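Local coordinates for protein 2''-aminoglycoside nucleotidyltransferase (PDB 4WQK) that confers resistance to kanamycin, gentamicin and related aminoglycosides by adenylating their 2''-hydroxyl group, using magnesium as cofactor, at residues A[8-13]-A[24-29]. Numbering follows the deposited sequence.
Sequences TLIHKI and LWIGGG
Ile26 meets Ile10 through a single pair of methyl groups, and Leu24 meets Ile13 in the same way; no hydrogen bond joins 8-13 to 24-29. Traced outward, the Ile26 side chain closes on the helix step by step. Ile26 CB lies 6.1 Å from Ile10 CG2. Ile26 CG2 comes no nearer than 5.5 Å, to Ile10 CD1, and makes no contact with the helix segment. The other branch does the work: Ile26 CG1 is 4.9 Å from Ile10 CG2. Turned by chi2 of -62°, Ile26 CD1 ends 4.2 Å from Ile10 CG2. The bond leaving CA of Ile10 points across the interface rather than into it, yet chi1 of -72° puts CG1 beside the backbone N and leaves CG2, the touching methyl, anti to it. This is helix-on-sheet packing within the N-terminal domain of a nucleotidyltransferase fold: helix 5-19 lies against strand 25-27 and Leu24, the loop residue just before it, and the strand pairs antiparallel with 46-51. Ile10 also touches Ile46 and Ile26 touches Leu48 on that neighbouring strand, which carries the magnesium ligand Asp47, about 6 Å from Ile26 between side chains. About one turn along the helix from Ile10, Ile13 CG2 meets Leu24 CD1 at 3.9 Å, whereas Leu24 CD2 is 6.2 Å from Ile13 CG2. These two side chains run nearly perpendicular, and Leu65 and Leu86 pack on Ile13 while Phe50 packs on Leu24.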
# COMPACT_ATOMS: atom_id res chain seq x y z
N THR A 8 -16.24 1.44 3.24
CA THR A 8 -17.25 1.09 2.25
C THR A 8 -16.65 1.20 0.85
O THR A 8 -16.85 0.32 -0.00
CB THR A 8 -18.48 1.99 2.38
OG1 THR A 8 -19.09 1.77 3.66
CG2 THR A 8 -19.48 1.65 1.30
N LEU A 9 -15.82 2.23 0.61
CA LEU A 9 -15.19 2.40 -0.69
C LEU A 9 -14.17 1.31 -0.99
O LEU A 9 -14.13 0.79 -2.12
CB LEU A 9 -14.54 3.79 -0.77
CG LEU A 9 -13.83 4.04 -2.11
CD1 LEU A 9 -14.82 4.02 -3.28
CD2 LEU A 9 -13.17 5.42 -2.02
N ILE A 10 -13.33 0.94 -0.03
CA ILE A 10 -12.39 -0.16 -0.16
C ILE A 10 -13.16 -1.43 -0.53
O ILE A 10 -12.76 -2.15 -1.46
CB ILE A 10 -11.57 -0.38 1.14
CG1 ILE A 10 -10.57 0.76 1.31
CG2 ILE A 10 -10.85 -1.71 1.08
CD1 ILE A 10 -9.93 0.81 2.72
N HIS A 11 -14.25 -1.69 0.17
CA HIS A 11 -15.02 -2.91 -0.15
C HIS A 11 -15.58 -2.82 -1.58
O HIS A 11 -15.54 -3.84 -2.34
CB HIS A 11 -16.15 -3.18 0.85
CG HIS A 11 -15.67 -3.73 2.17
ND1 HIS A 11 -16.52 -4.41 3.01
CD2 HIS A 11 -14.47 -3.70 2.78
CE1 HIS A 11 -15.85 -4.79 4.09
NE2 HIS A 11 -14.60 -4.36 3.98
N LYS A 12 -16.10 -1.67 -1.98
CA LYS A 12 -16.59 -1.56 -3.38
C LYS A 12 -15.49 -1.77 -4.42
O LYS A 12 -15.73 -2.44 -5.44
CB LYS A 12 -17.23 -0.20 -3.63
CG LYS A 12 -18.57 0.01 -3.01
CD LYS A 12 -19.12 1.41 -3.30
CE LYS A 12 -20.54 1.53 -2.75
NZ LYS A 12 -20.73 2.87 -2.13
N ILE A 13 -14.31 -1.18 -4.22
CA ILE A 13 -13.21 -1.35 -5.16
C ILE A 13 -12.81 -2.81 -5.25
O ILE A 13 -12.63 -3.35 -6.38
CB ILE A 13 -12.02 -0.49 -4.74
CG1 ILE A 13 -12.38 0.98 -4.92
CG2 ILE A 13 -10.80 -0.80 -5.58
CD1 ILE A 13 -11.41 1.91 -4.16
N LEU A 24 -5.54 -6.78 -6.20
CA LEU A 24 -5.10 -5.46 -5.77
C LEU A 24 -4.64 -5.61 -4.34
O LEU A 24 -5.28 -6.34 -3.56
CB LEU A 24 -6.21 -4.41 -5.83
CG LEU A 24 -6.82 -4.11 -7.22
CD1 LEU A 24 -8.03 -3.19 -6.99
CD2 LEU A 24 -5.77 -3.43 -8.12
N TRP A 25 -3.56 -4.91 -3.99
CA TRP A 25 -3.03 -4.96 -2.62
C TRP A 25 -3.25 -3.62 -1.94
O TRP A 25 -2.89 -2.58 -2.49
CB TRP A 25 -1.54 -5.29 -2.62
CG TRP A 25 -1.27 -6.72 -3.03
CD1 TRP A 25 -1.00 -7.76 -2.19
CD2 TRP A 25 -1.22 -7.24 -4.37
NE1 TRP A 25 -0.85 -8.93 -2.93
CE2 TRP A 25 -0.99 -8.63 -4.26
CE3 TRP A 25 -1.36 -6.66 -5.64
CZ2 TRP A 25 -0.86 -9.47 -5.38
CZ3 TRP A 25 -1.26 -7.51 -6.76
CH2 TRP A 25 -1.02 -8.88 -6.60
N ILE A 26 -3.86 -3.66 -0.77
CA ILE A 26 -3.86 -2.45 0.06
C ILE A 26 -2.46 -2.16 0.51
O ILE A 26 -1.73 -3.07 0.94
CB ILE A 26 -4.79 -2.63 1.28
CG1 ILE A 26 -6.17 -3.13 0.84
CG2 ILE A 26 -4.85 -1.35 2.16
CD1 ILE A 26 -6.85 -2.19 -0.03
N GLY A 27 -2.07 -0.87 0.45
CA GLY A 27 -0.75 -0.41 0.84
C GLY A 27 -0.80 0.60 1.98
O GLY A 27 -1.88 0.93 2.47
N GLY A 28 0.37 1.06 2.42
CA GLY A 28 0.43 2.19 3.32
C GLY A 28 -0.33 1.97 4.62
O GLY A 28 -0.37 0.87 5.16
N GLY A 29 -0.91 3.05 5.15
CA GLY A 29 -1.48 3.03 6.47
C GLY A 29 -2.65 2.06 6.56
O GLY A 29 -2.84 1.39 7.57